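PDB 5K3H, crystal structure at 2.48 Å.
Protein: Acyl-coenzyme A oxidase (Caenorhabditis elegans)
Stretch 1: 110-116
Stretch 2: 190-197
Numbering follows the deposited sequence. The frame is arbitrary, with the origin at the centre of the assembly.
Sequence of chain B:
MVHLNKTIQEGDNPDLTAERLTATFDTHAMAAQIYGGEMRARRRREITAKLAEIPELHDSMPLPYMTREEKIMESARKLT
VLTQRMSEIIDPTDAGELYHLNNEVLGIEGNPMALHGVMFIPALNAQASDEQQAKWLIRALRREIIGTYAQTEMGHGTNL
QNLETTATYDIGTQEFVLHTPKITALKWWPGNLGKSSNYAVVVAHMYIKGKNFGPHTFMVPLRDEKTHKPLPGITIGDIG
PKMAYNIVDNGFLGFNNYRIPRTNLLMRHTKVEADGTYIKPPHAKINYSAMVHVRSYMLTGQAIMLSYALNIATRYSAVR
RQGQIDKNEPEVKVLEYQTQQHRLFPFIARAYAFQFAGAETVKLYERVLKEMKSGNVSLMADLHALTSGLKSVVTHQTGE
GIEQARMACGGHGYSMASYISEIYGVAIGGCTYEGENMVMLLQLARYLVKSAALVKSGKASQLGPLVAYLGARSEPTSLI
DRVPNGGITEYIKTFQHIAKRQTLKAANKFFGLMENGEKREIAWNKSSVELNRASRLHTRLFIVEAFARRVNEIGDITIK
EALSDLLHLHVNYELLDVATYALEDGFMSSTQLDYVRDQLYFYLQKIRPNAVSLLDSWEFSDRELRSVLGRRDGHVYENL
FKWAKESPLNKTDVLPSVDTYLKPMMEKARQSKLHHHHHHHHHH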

# COMPACT_ATOMS: atom_id res chain seq x y z
N GLY B 110 6.40 17.39 2.30
CA GLY B 110 7.57 18.04 1.75
C GLY B 110 7.57 19.55 1.96
O GLY B 110 6.60 20.16 2.44
N ASN B 111 8.70 20.16 1.59
CA ASN B 111 8.81 21.61 1.52
C ASN B 111 9.96 21.94 0.56
O ASN B 111 10.74 21.06 0.19
CB ASN B 111 9.02 22.24 2.91
CG ASN B 111 10.39 21.95 3.49
OD1 ASN B 111 11.34 22.70 3.26
ND2 ASN B 111 10.50 20.86 4.25
N PRO B 112 10.05 23.20 0.10
CA PRO B 112 11.07 23.56 -0.91
C PRO B 112 12.50 23.41 -0.44
O PRO B 112 13.42 23.51 -1.28
CB PRO B 112 10.76 25.03 -1.21
CG PRO B 112 9.29 25.16 -0.92
CD PRO B 112 9.05 24.28 0.26
N MET B 113 12.74 23.25 0.86
CA MET B 113 14.09 23.12 1.39
C MET B 113 14.27 21.81 2.12
O MET B 113 15.17 21.69 2.97
CB MET B 113 14.41 24.32 2.28
CG MET B 113 14.54 25.58 1.48
SD MET B 113 15.00 27.02 2.46
CE MET B 113 16.59 26.54 3.14
N ALA B 114 13.44 20.82 1.80
CA ALA B 114 13.51 19.51 2.44
C ALA B 114 14.89 18.86 2.28
O ALA B 114 15.42 18.29 3.23
CB ALA B 114 12.43 18.60 1.90
N LEU B 115 15.45 18.95 1.09
CA LEU B 115 16.76 18.36 0.81
C LEU B 115 17.91 19.26 1.25
O LEU B 115 19.01 18.79 1.52
CB LEU B 115 16.89 18.00 -0.67
CG LEU B 115 16.42 16.60 -1.06
CD1 LEU B 115 17.33 15.54 -0.44
CD2 LEU B 115 14.98 16.38 -0.65
N HIS B 116 17.65 20.56 1.30
CA HIS B 116 18.66 21.54 1.70
C HIS B 116 19.33 21.15 3.01
O HIS B 116 20.56 21.27 3.16
CB HIS B 116 18.01 22.92 1.82
CG HIS B 116 18.97 24.00 2.15
ND1 HIS B 116 19.69 24.67 1.19
CD2 HIS B 116 19.32 24.54 3.34
CE1 HIS B 116 20.46 25.57 1.78
NE2 HIS B 116 20.25 25.51 3.09
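Stretch 2 190-197: PGNLGKSS

A side-chain amide can hold two loops together by serving the backbone of its partner with both its oxygen and its nitrogen, and the packing of residues 190-197 on residues 110-116 of this acyl-coenzyme A oxidase is a compact example. Neither partner offers a strand edge. The first stretch makes a type I turn from Asn111 to Ala114 and leads into a helix; the second has no regular helix or strand and opens with a type II turn from Pro190 to Leu193. The two stretches run in opposing order where they meet, Pro112 lying nearest Asn192 (CA to CA, 5.7 Å) and Leu115 nearest Gly191 (CA to CA, 5.9 Å).

Asn192 covers the most surface. Its backbone adopts a left-handed conformation (phi 61°, psi 15°), as expected at the third position of a type II turn, and its CA-to-CB bond points toward the first turn. With chi1 in the m well, the amide reaches the backbone of the turn and of the residue just after it: Asn192 ND2 donates to Asn111 O at 2.9 Å, and Asn192 OD1 accepts from Leu115 N at 3.0 Å. Asn111 O also receives Ala114 N within its own turn, at 3.2 Å, so one carbonyl serves both the turn and the contact.

On the first stretch, Leu115 and Pro112 account for most of the covered surface. The CA-to-CB bond of Leu115 points toward the second stretch, and the side chain packs on its backbone, with Leu115 CG 3.6 Å from Gly191 O. The absence of a side chain at Gly191 matters here, since an ideal CB would fall 2.3 Å from Leu115 CD2. Pro112 meets Ser196, its CB lying 3.5 Å from Ser196 OG. Behind this surface, Ser197 N and Ser197 OG both donate to Asn192 O, at 3.0 and 2.7 Å, tying the bridging residue to the chain that follows it.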

# COMPACT_ATOMS: atom_id res chain seq x y z
N PRO B 190 16.48 13.79 -7.60
CA PRO B 190 16.91 14.63 -6.47
C PRO B 190 15.82 15.59 -6.02
O PRO B 190 15.23 16.32 -6.83
CB PRO B 190 18.12 15.39 -7.01
CG PRO B 190 18.70 14.46 -8.01
CD PRO B 190 17.53 13.79 -8.65
N GLY B 191 15.52 15.57 -4.72
CA GLY B 191 14.43 16.37 -4.20
C GLY B 191 14.77 17.85 -4.27
O GLY B 191 15.93 18.25 -4.17
N ASN B 192 13.74 18.66 -4.53
CA ASN B 192 13.83 20.12 -4.59
C ASN B 192 14.79 20.61 -5.66
O ASN B 192 15.20 21.78 -5.64
CB ASN B 192 14.20 20.69 -3.22
CG ASN B 192 13.21 20.29 -2.17
OD1 ASN B 192 13.58 19.75 -1.13
ND2 ASN B 192 11.94 20.53 -2.44
N LEU B 193 15.19 19.73 -6.59
CA LEU B 193 16.10 20.06 -7.67
C LEU B 193 15.39 20.71 -8.85
O LEU B 193 16.01 21.47 -9.61
CB LEU B 193 16.82 18.80 -8.16
CG LEU B 193 17.71 18.94 -9.40
CD1 LEU B 193 18.83 19.96 -9.18
CD2 LEU B 193 18.30 17.60 -9.85
N GLY B 194 14.10 20.42 -9.04
CA GLY B 194 13.45 20.79 -10.29
C GLY B 194 13.18 22.28 -10.39
O GLY B 194 13.33 22.87 -11.47
N LYS B 195 12.76 22.90 -9.29
CA LYS B 195 12.27 24.27 -9.31
C LYS B 195 12.83 25.17 -8.22
O LYS B 195 13.00 26.38 -8.44
CB LYS B 195 10.74 24.25 -9.22
CG LYS B 195 10.08 23.65 -10.42
CD LYS B 195 10.43 24.50 -11.64
CE LYS B 195 10.05 23.84 -12.95
NZ LYS B 195 10.31 24.71 -14.13
N SER B 196 13.15 24.61 -7.05
CA SER B 196 13.48 25.38 -5.85
C SER B 196 14.96 25.70 -5.73
O SER B 196 15.33 26.83 -5.37
CB SER B 196 13.05 24.63 -4.58
OG SER B 196 11.66 24.36 -4.55
N SER B 197 15.82 24.72 -5.99
CA SER B 197 17.24 24.90 -5.73
C SER B 197 17.91 25.78 -6.78
O SER B 197 17.57 25.72 -7.97
CB SER B 197 17.93 23.53 -5.67
OG SER B 197 17.48 22.79 -4.55